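PDB 2OZ8: Mll7089 protein from Mesorhizobium loti, which is of unknown function but resembles mandelate racemase of the enolase superfamily, and probably binds magnesium and may act as a hydro-lyase. Local coordinates for residues 7-12 against 353-358; 139-144 against 151-156; 162-167 against 181-186. All coordinates share one frame; numbering follows the deposited sequence.

Interaction 1 of 3, residues 7-12 against 353-358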
loop_
_atom_site.group_PDB
_atom_site.type_symbol
_atom_site.label_atom_id
_atom_site.label_comp_id
_atom_site.label_asym_id
_atom_site.label_seq_id
_atom_site.Cartn_x
_atom_site.Cartn_y
_atom_site.Cartn_z
ATOM N N HIS A 7 34.090 -37.391 -16.316
ATOM C CA HIS A 7 33.395 -38.443 -15.578
ATOM C C HIS A 7 32.812 -37.895 -14.257
ATOM O O HIS A 7 33.223 -36.827 -13.785
ATOM C CB HIS A 7 34.345 -39.608 -15.218
ATOM C CG HIS A 7 35.342 -39.969 -16.278
ATOM N ND1 HIS A 7 35.137 -40.996 -17.175
ATOM C CD2 HIS A 7 36.572 -39.471 -16.554
ATOM C CE1 HIS A 7 36.188 -41.109 -17.968
ATOM N NE2 HIS A 7 37.076 -40.197 -17.608
ATOM N N PHE A 8 31.877 -38.651 -13.666
ATOM C CA PHE A 8 31.416 -38.433 -12.318
ATOM C C PHE A 8 31.462 -39.725 -11.485
ATOM O O PHE A 8 31.386 -40.814 -12.027
ATOM C CB PHE A 8 30.012 -37.813 -12.321
ATOM C CG PHE A 8 28.915 -38.790 -12.530
ATOM C CD1 PHE A 8 28.446 -39.555 -11.473
ATOM C CD2 PHE A 8 28.342 -38.942 -13.783
ATOM C CE1 PHE A 8 27.398 -40.501 -11.659
ATOM C CE2 PHE A 8 27.302 -39.881 -14.004
ATOM C CZ PHE A 8 26.833 -40.671 -12.927
ATOM N N ARG A 9 31.529 -39.610 -10.160
ATOM C CA ARG A 9 31.633 -40.789 -9.299
ATOM C C ARG A 9 30.722 -40.597 -8.082
ATOM O O ARG A 9 30.752 -39.536 -7.463
ATOM C CB ARG A 9 33.092 -40.933 -8.877
ATOM C CG ARG A 9 33.612 -42.324 -8.433
ATOM C CD ARG A 9 35.125 -42.195 -7.950
ATOM N NE ARG A 9 36.074 -41.862 -9.043
ATOM C CZ ARG A 9 36.975 -40.860 -9.064
ATOM N NH1 ARG A 9 37.121 -40.011 -8.044
ATOM N NH2 ARG A 9 37.755 -40.718 -10.140
ATOM N N ILE A 10 29.896 -41.592 -7.744
ATOM C CA ILE A 10 29.042 -41.502 -6.563
ATOM C C ILE A 10 29.398 -42.543 -5.500
ATOM O O ILE A 10 29.359 -43.758 -5.747
ATOM C CB ILE A 10 27.546 -41.627 -6.899
ATOM C CG1 ILE A 10 27.124 -40.670 -8.045
ATOM C CG2 ILE A 10 26.666 -41.435 -5.608
ATOM C CD1 ILE A 10 26.896 -39.235 -7.649
ATOM N N THR A 11 29.724 -42.090 -4.299
ATOM C CA THR A 11 29.966 -43.034 -3.229
ATOM C C THR A 11 28.937 -42.874 -2.134
ATOM O O THR A 11 28.884 -41.825 -1.482
ATOM C CB THR A 11 31.380 -42.898 -2.647
ATOM O OG1 THR A 11 32.325 -42.856 -3.716
ATOM C CG2 THR A 11 31.691 -44.074 -1.806
ATOM N N ARG A 12 28.151 -43.928 -1.916
ATOM C CA ARG A 12 27.070 -43.901 -0.953
ATOM C C ARG A 12 27.514 -44.288 0.467
ATOM O O ARG A 12 28.210 -45.280 0.638
ATOM C CB ARG A 12 25.967 -44.805 -1.447
ATOM C CG ARG A 12 24.678 -44.673 -0.730
ATOM C CD ARG A 12 23.796 -45.853 -1.023
ATOM N NE ARG A 12 22.530 -45.787 -0.294
ATOM C CZ ARG A 12 22.368 -46.150 0.975
ATOM N NH1 ARG A 12 23.399 -46.618 1.680
ATOM N NH2 ARG A 12 21.167 -46.078 1.532
ATOM N N LYS A 353 40.768 -44.389 2.757
ATOM C CA LYS A 353 40.452 -45.367 3.786
ATOM C C LYS A 353 38.954 -45.371 4.036
ATOM O O LYS A 353 38.332 -46.441 4.116
ATOM C CB LYS A 353 41.198 -45.088 5.087
ATOM C CG LYS A 353 42.711 -45.351 5.014
ATOM C CD LYS A 353 43.471 -44.806 6.268
ATOM C CE LYS A 353 45.006 -44.721 5.993
ATOM N NZ LYS A 353 45.693 -43.715 6.874
ATOM N N ALA A 354 38.361 -44.181 4.124
ATOM C CA ALA A 354 36.921 -44.053 4.375
ATOM C C ALA A 354 36.053 -44.628 3.277
ATOM O O ALA A 354 35.121 -45.347 3.574
ATOM C CB ALA A 354 36.530 -42.590 4.665
ATOM N N ARG A 355 36.358 -44.315 2.019
ATOM C CA ARG A 355 35.672 -44.916 0.890
ATOM C C ARG A 355 35.708 -46.474 0.866
ATOM O O ARG A 355 34.850 -47.107 0.232
ATOM C CB ARG A 355 36.233 -44.341 -0.406
ATOM C CG ARG A 355 35.490 -44.802 -1.680
ATOM C CD ARG A 355 36.229 -44.453 -2.974
ATOM N NE ARG A 355 36.293 -43.005 -3.180
ATOM C CZ ARG A 355 37.309 -42.390 -3.773
ATOM N NH1 ARG A 355 38.337 -43.105 -4.225
ATOM N NH2 ARG A 355 37.313 -41.071 -3.912
ATOM N N GLY A 356 36.685 -47.087 1.550
ATOM C CA GLY A 356 36.792 -48.556 1.659
ATOM C C GLY A 356 36.039 -49.164 2.836
ATOM O O GLY A 356 35.252 -50.081 2.672
ATOM N N GLU A 357 36.271 -48.631 4.031
ATOM C CA GLU A 357 35.601 -49.124 5.241
ATOM C C GLU A 357 34.129 -48.778 5.250
ATOM O O GLU A 357 33.300 -49.622 5.614
ATOM C CB GLU A 357 36.301 -48.608 6.518
ATOM C CG GLU A 357 37.744 -49.180 6.679
ATOM C CD GLU A 357 38.575 -48.527 7.813
ATOM O OE1 GLU A 357 38.098 -47.526 8.440
ATOM O OE2 GLU A 357 39.709 -49.041 8.068
ATOM N N TRP A 358 33.788 -47.564 4.808
ATOM C CA TRP A 358 32.447 -47.023 5.077
ATOM C C TRP A 358 31.457 -46.989 3.912
ATOM O O TRP A 358 30.263 -46.670 4.107
ATOM C CB TRP A 358 32.531 -45.675 5.796
ATOM C CG TRP A 358 33.082 -45.790 7.207
ATOM C CD1 TRP A 358 34.347 -45.435 7.638
ATOM C CD2 TRP A 358 32.393 -46.292 8.370
ATOM N NE1 TRP A 358 34.473 -45.689 8.991
ATOM C CE2 TRP A 358 33.295 -46.210 9.462
ATOM C CE3 TRP A 358 31.089 -46.777 8.600
ATOM C CZ2 TRP A 358 32.937 -46.590 10.748
ATOM C CZ3 TRP A 358 30.734 -47.164 9.865
ATOM C CH2 TRP A 358 31.653 -47.082 10.926
#
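Thr11 and Arg355 make the apolar part of this contact: the methyl CG2 of Thr11 rests 3.9 Å from CG of Arg355, and the two side chains cross at about a right angle. Arg355 sends CG anti to its backbone N (chi1 -174°), which carries the chain out from the helix toward the strand. A bend at chi3 then turns the guanidinium along the strand toward Arg9. The small, branched threonine suits the spot, since its methyl meets the aliphatic part of the arginine while OG1 lies 4.0 Å from Arg355 NE, with no hydrogen bond between them.

The strand belongs to the antiparallel sheet of the N-terminal capping domain, and helix 352-357 follows the barrel. The contact therefore brings the C-terminal region back onto the N-terminal sheet, as is usual in the enolase superfamily, whose capping domain draws on both ends of the chain.

Charge is handled by a shared acid. Arg9 NH1 and Arg355 NH2 are 4.3 Å apart, yet each forms a salt bridge with its own carboxylate oxygen of Glu37 on the adjacent strand, so the anion between them probably offsets their like charges. Glu352 forms a further salt bridge with NH1 of Arg355.

Where the chain leaves the helix, the two backbones merely come near each other, Arg12 O lying 4.3 Å from Trp358 O; the tie here is the backbone hydrogen bonding of Arg12 with Arg360. The side chain of Arg12 points away from the helix, with NE hydrogen-bonded to Pro58 O.

Interaction 2 of 3, residues 139-144 against 151-156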
loop_
_atom_site.group_PDB
_atom_site.type_symbol
_atom_site.label_atom_id
_atom_site.label_comp_id
_atom_site.label_asym_id
_atom_site.label_seq_id
_atom_site.Cartn_x
_atom_site.Cartn_y
_atom_site.Cartn_z
ATOM N N GLY A 139 23.771 -27.458 19.147
ATOM C CA GLY A 139 23.606 -28.762 19.746
ATOM C C GLY A 139 22.674 -29.680 19.006
ATOM O O GLY A 139 22.853 -30.883 19.085
ATOM N N LEU A 140 21.707 -29.127 18.256
ATOM C CA LEU A 140 20.662 -29.946 17.569
ATOM C C LEU A 140 20.066 -30.878 18.634
ATOM O O LEU A 140 19.868 -32.083 18.428
ATOM C CB LEU A 140 21.259 -30.720 16.357
ATOM C CG LEU A 140 22.169 -29.934 15.377
ATOM C CD1 LEU A 140 22.760 -30.803 14.260
ATOM C CD2 LEU A 140 21.460 -28.691 14.734
ATOM N N ASP A 141 19.809 -30.266 19.791
ATOM C CA ASP A 141 19.766 -30.939 21.113
ATOM C C ASP A 141 18.394 -31.153 21.610
ATOM O O ASP A 141 18.248 -31.409 22.766
ATOM C CB ASP A 141 20.427 -30.057 22.181
ATOM C CG ASP A 141 19.770 -28.648 22.250
ATOM O OD1 ASP A 141 20.159 -27.832 21.405
ATOM O OD2 ASP A 141 18.842 -28.396 23.080
ATOM N N PHE A 142 17.383 -31.029 20.785
ATOM C CA PHE A 142 16.029 -31.104 21.290
ATOM C C PHE A 142 15.720 -32.454 21.941
ATOM O O PHE A 142 14.892 -32.553 22.842
ATOM C CB PHE A 142 15.042 -30.843 20.150
ATOM C CG PHE A 142 13.640 -30.616 20.602
ATOM C CD1 PHE A 142 13.238 -29.334 21.070
ATOM C CD2 PHE A 142 12.726 -31.665 20.598
ATOM C CE1 PHE A 142 11.920 -29.085 21.506
ATOM C CE2 PHE A 142 11.391 -31.455 21.021
ATOM C CZ PHE A 142 10.982 -30.161 21.500
ATOM N N HIS A 143 16.384 -33.512 21.487
ATOM C CA HIS A 143 16.023 -34.856 21.936
ATOM C C HIS A 143 17.011 -35.379 22.945
ATOM O O HIS A 143 16.776 -36.412 23.575
ATOM C CB HIS A 143 15.894 -35.783 20.748
ATOM C CG HIS A 143 14.736 -35.440 19.881
ATOM N ND1 HIS A 143 13.436 -35.542 20.315
ATOM C CD2 HIS A 143 14.674 -34.961 18.619
ATOM C CE1 HIS A 143 12.618 -35.148 19.357
ATOM N NE2 HIS A 143 13.344 -34.794 18.315
ATOM N N LEU A 144 18.098 -34.632 23.116
ATOM C CA LEU A 144 19.140 -34.950 24.085
ATOM C C LEU A 144 18.626 -35.007 25.535
ATOM O O LEU A 144 17.854 -34.137 25.948
ATOM C CB LEU A 144 20.275 -33.929 23.951
ATOM C CG LEU A 144 21.636 -34.434 23.450
ATOM C CD1 LEU A 144 21.523 -35.606 22.474
ATOM C CD2 LEU A 144 22.487 -33.329 22.858
ATOM N N SER A 151 26.882 -31.927 28.731
ATOM C CA SER A 151 28.097 -32.551 28.318
ATOM C C SER A 151 28.604 -31.955 26.983
ATOM O O SER A 151 29.777 -31.574 26.865
ATOM C CB SER A 151 27.884 -34.054 28.271
ATOM O OG SER A 151 28.970 -34.594 27.586
ATOM N N LEU A 152 27.715 -31.826 25.992
ATOM C CA LEU A 152 28.071 -31.195 24.709
ATOM C C LEU A 152 28.424 -29.702 24.897
ATOM O O LEU A 152 29.484 -29.239 24.411
ATOM C CB LEU A 152 26.908 -31.368 23.725
ATOM C CG LEU A 152 27.107 -30.928 22.269
ATOM C CD1 LEU A 152 26.039 -31.607 21.399
ATOM C CD2 LEU A 152 27.082 -29.376 22.090
ATOM N N PHE A 153 27.564 -28.954 25.616
ATOM C CA PHE A 153 27.784 -27.513 25.721
ATOM C C PHE A 153 28.952 -27.143 26.613
ATOM O O PHE A 153 29.665 -26.210 26.306
ATOM C CB PHE A 153 26.507 -26.696 26.003
ATOM C CG PHE A 153 25.595 -26.584 24.800
ATOM C CD1 PHE A 153 25.937 -25.797 23.718
ATOM C CD2 PHE A 153 24.413 -27.267 24.748
ATOM C CE1 PHE A 153 25.114 -25.699 22.610
ATOM C CE2 PHE A 153 23.589 -27.203 23.624
ATOM C CZ PHE A 153 23.940 -26.424 22.566
ATOM N N SER A 154 29.210 -27.900 27.679
ATOM C CA SER A 154 30.446 -27.651 28.416
ATOM C C SER A 154 31.720 -28.145 27.657
ATOM O O SER A 154 32.778 -27.506 27.726
ATOM C CB SER A 154 30.356 -28.163 29.848
ATOM O OG SER A 154 30.223 -29.551 29.816
ATOM N N HIS A 155 31.632 -29.223 26.892
ATOM C CA HIS A 155 32.713 -29.443 25.932
ATOM C C HIS A 155 32.920 -28.244 24.972
ATOM O O HIS A 155 34.050 -27.761 24.833
ATOM C CB HIS A 155 32.553 -30.722 25.124
ATOM C CG HIS A 155 33.751 -31.025 24.270
ATOM N ND1 HIS A 155 33.724 -30.985 22.890
ATOM C CD2 HIS A 155 35.026 -31.340 24.615
ATOM C CE1 HIS A 155 34.924 -31.283 22.426
ATOM N NE2 HIS A 155 35.732 -31.504 23.452
ATOM N N ALA A 156 31.866 -27.728 24.329
ATOM C CA ALA A 156 32.092 -26.567 23.452
ATOM C C ALA A 156 32.801 -25.382 24.163
ATOM O O ALA A 156 33.736 -24.772 23.604
ATOM C CB ALA A 156 30.816 -26.111 22.768
#
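Phe153 drives its ring against the backbone of Gly139: CZ of Phe153 is 3.6 Å from Gly139 N and 3.7 Å from Gly139 CA. A residue without a side chain lets the aromatic ring reach the main chain directly, which is why glycine suits this position just past the end of barrel strand 132-138. Phe153 CG lies anti to its own carbonyl carbon (chi1 -74°), swinging the ring from the helix flank toward the loop. Beside it, Leu152 points at the same glycine, its CD1 lying 4.0 Å from Gly139 O, while its other methyl, CD2, covers the centre of one face of the Phe153 ring. The rim of that ring also meets a carboxylate: Asp141 OD1 lies near the ring plane, 4.1 Å from Phe153 CE2, with carboxylate and ring planes 80° apart. Edge C-H groups carry slight positive charge, which is probably compatible with an acid oxygen at the rim, but the main partner of OD1 is the backbone N of Lys167.

Packing is slacker at the other end of the loop. There Leu144, partly exposed, touches only with CD2, 4.2 Å from Leu152 CD1. This is a single methyl-to-methyl contact, in contrast to the several ring and backbone atoms that meet at Gly139.

The loop follows strand 132-138 at its C-terminal end, the end at which TIM barrels build their active sites, and leads into helix 146-158, which folds back over it. Phe153 meets Phe149 edge-to-face within that helix and also packs on Phe164 and Ile166 of strand 163-167, so the ring is wedged between loop, helix and the next parallel strand.

Interaction 3 of 3, residues 162-167 against 181-186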
loop_
_atom_site.group_PDB
_atom_site.type_symbol
_atom_site.label_atom_id
_atom_site.label_comp_id
_atom_site.label_asym_id
_atom_site.label_seq_id
_atom_site.Cartn_x
_atom_site.Cartn_y
_atom_site.Cartn_z
ATOM N N SER A 162 32.180 -19.252 22.371
ATOM C CA SER A 162 31.607 -18.244 23.266
ATOM C C SER A 162 30.184 -17.943 22.839
ATOM O O SER A 162 29.506 -17.116 23.453
ATOM C CB SER A 162 32.444 -16.984 23.257
ATOM O OG SER A 162 32.654 -16.498 21.932
ATOM N N ALA A 163 29.721 -18.638 21.792
ATOM C CA ALA A 163 28.338 -18.536 21.345
ATOM C C ALA A 163 27.725 -19.935 21.138
ATOM O O ALA A 163 28.400 -20.841 20.618
ATOM C CB ALA A 163 28.260 -17.684 20.069
ATOM N N PHE A 164 26.454 -20.095 21.526
ATOM C CA PHE A 164 25.799 -21.397 21.723
ATOM C C PHE A 164 24.346 -21.319 21.247
ATOM O O PHE A 164 23.649 -20.388 21.596
ATOM C CB PHE A 164 25.815 -21.774 23.224
ATOM C CG PHE A 164 27.201 -21.792 23.821
ATOM C CD1 PHE A 164 28.029 -22.912 23.666
ATOM C CD2 PHE A 164 27.721 -20.676 24.455
ATOM C CE1 PHE A 164 29.335 -22.912 24.125
ATOM C CE2 PHE A 164 29.096 -20.676 24.935
ATOM C CZ PHE A 164 29.866 -21.788 24.761
ATOM N N LYS A 165 23.898 -22.283 20.438
ATOM C CA LYS A 165 22.512 -22.339 19.980
ATOM C C LYS A 165 21.850 -23.627 20.425
ATOM O O LYS A 165 22.393 -24.712 20.218
ATOM C CB LYS A 165 22.410 -22.233 18.467
ATOM C CG LYS A 165 20.980 -22.074 17.966
ATOM C CD LYS A 165 20.733 -22.810 16.620
ATOM C CE LYS A 165 21.359 -22.110 15.473
ATOM N NZ LYS A 165 21.056 -22.633 14.108
ATOM N N ILE A 166 20.668 -23.479 21.017
ATOM C CA ILE A 166 19.869 -24.577 21.466
ATOM C C ILE A 166 18.529 -24.580 20.777
ATOM O O ILE A 166 18.081 -23.534 20.252
ATOM C CB ILE A 166 19.683 -24.559 23.000
ATOM C CG1 ILE A 166 18.901 -23.320 23.433
ATOM C CG2 ILE A 166 21.095 -24.674 23.685
ATOM C CD1 ILE A 166 18.563 -23.275 24.910
ATOM N N LYS A 167 17.911 -25.762 20.773
ATOM C CA LYS A 167 16.604 -25.988 20.166
ATOM C C LYS A 167 15.540 -25.839 21.180
ATOM O O LYS A 167 15.659 -26.393 22.249
ATOM C CB LYS A 167 16.503 -27.396 19.578
ATOM C CG LYS A 167 17.546 -27.662 18.515
ATOM C CD LYS A 167 17.376 -26.842 17.274
ATOM C CE LYS A 167 18.320 -27.274 16.162
ATOM N NZ LYS A 167 18.354 -26.266 15.017
ATOM N N GLU A 181 18.146 -22.264 31.323
ATOM C CA GLU A 181 18.782 -22.340 32.653
ATOM C C GLU A 181 19.942 -23.374 32.688
ATOM O O GLU A 181 20.994 -23.069 33.203
ATOM C CB GLU A 181 17.749 -22.678 33.755
ATOM C CG GLU A 181 16.827 -21.578 34.229
ATOM C CD GLU A 181 15.598 -22.138 35.017
ATOM O OE1 GLU A 181 15.684 -23.264 35.609
ATOM O OE2 GLU A 181 14.528 -21.450 35.047
ATOM N N LEU A 182 19.732 -24.597 32.174
ATOM C CA LEU A 182 20.814 -25.599 32.084
ATOM C C LEU A 182 22.004 -25.055 31.312
ATOM O O LEU A 182 23.170 -25.219 31.731
ATOM C CB LEU A 182 20.351 -26.876 31.389
ATOM C CG LEU A 182 19.787 -28.102 32.096
ATOM C CD1 LEU A 182 19.976 -29.352 31.197
ATOM C CD2 LEU A 182 20.475 -28.307 33.480
ATOM N N LEU A 183 21.724 -24.417 30.176
ATOM C CA LEU A 183 22.798 -23.845 29.381
ATOM C C LEU A 183 23.632 -22.815 30.174
ATOM O O LEU A 183 24.862 -22.819 30.076
ATOM C CB LEU A 183 22.261 -23.272 28.069
ATOM C CG LEU A 183 23.281 -22.657 27.128
ATOM C CD1 LEU A 183 24.241 -23.656 26.454
ATOM C CD2 LEU A 183 22.592 -21.766 26.086
ATOM N N LYS A 184 22.972 -21.966 30.972
ATOM C CA LYS A 184 23.659 -20.943 31.749
ATOM C C LYS A 184 24.622 -21.561 32.809
ATOM O O LYS A 184 25.700 -21.018 33.075
ATOM C CB LYS A 184 22.674 -19.921 32.328
ATOM C CG LYS A 184 23.209 -19.091 33.503
ATOM C CD LYS A 184 22.493 -17.719 33.817
ATOM C CE LYS A 184 23.448 -16.902 34.773
ATOM N NZ LYS A 184 23.046 -15.548 35.363
ATOM N N THR A 185 24.263 -22.718 33.340
ATOM C CA THR A 185 25.122 -23.442 34.270
ATOM C C THR A 185 26.348 -24.087 33.622
ATOM O O THR A 185 27.193 -24.622 34.347
ATOM C CB THR A 185 24.406 -24.620 34.987
ATOM O OG1 THR A 185 24.148 -25.670 34.052
ATOM C CG2 THR A 185 23.110 -24.200 35.675
ATOM N N CYS A 186 26.478 -24.084 32.293
ATOM C CA CYS A 186 27.677 -24.715 31.749
ATOM C C CYS A 186 28.543 -23.922 30.784
ATOM O O CYS A 186 29.512 -24.454 30.238
ATOM C CB CYS A 186 27.431 -26.143 31.273
ATOM S SG CYS A 186 26.114 -26.498 30.121
#
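Leu183 straddles two residues of strand 163-167 with the fork of its side chain: CD1 lies 4.1 Å from Phe164 CB, and CD2 lies 4.1 Å from Ile166 CG2. Its CG is anti to the backbone N (chi1 -179°), which projects both methyls from the helix onto the strand. Phe164 and Ile166, two apart, both point toward the helix, so a single branched leucine can bridge them. Against Phe164 it meets the CB and comes obliquely to the ring; against Ile166 the two side chains meet at a slant, methyl to methyl. The beta-branch of isoleucine suits the strand and supplies the CG2 used here. Near the end of segment 181-186, Thr185 OG1 donates to Leu182 O at 2.6 Å.

Strand 163-167 and helix 173-184 are the first two elements of a beta-alpha-beta unit completed by strand 192-196, whose Val193 also touches Leu183. Lys165, pointing away from the helix, forms salt bridges with Glu224 and Glu317. The two faces of the strand thus differ, apolar toward the helix and bearing a charged lysine on the other, and the buried contact rests on close apolar fit, with no hydrogen bond across it.

How the interactions relate
Interactions 2 and 3 are neighbours on the barrel, their centres 8 Å apart. Interaction 2 abuts strand 163-167 of interaction 3, where Gly139 N lies 3.3 Å from Lys165 O, a probable hydrogen bond. Interaction 1 belongs to the capping region, with its centre 30 Å from that of interaction 2 and 37 Å from that of interaction 3, on the opposite side of the chain's centre from the latter. Lys165 and Lys167 recall the Lys-x-Lys pattern of mandelate racemase relatives, and Lys167 pairs with Asp196. They point to a probable active site at the C-terminal end of the barrel strands: interaction 2 lies at its rim, and interaction 3 packs the outer side of the strand carrying these lysines, whereas interaction 1 joins the chain's two end regions.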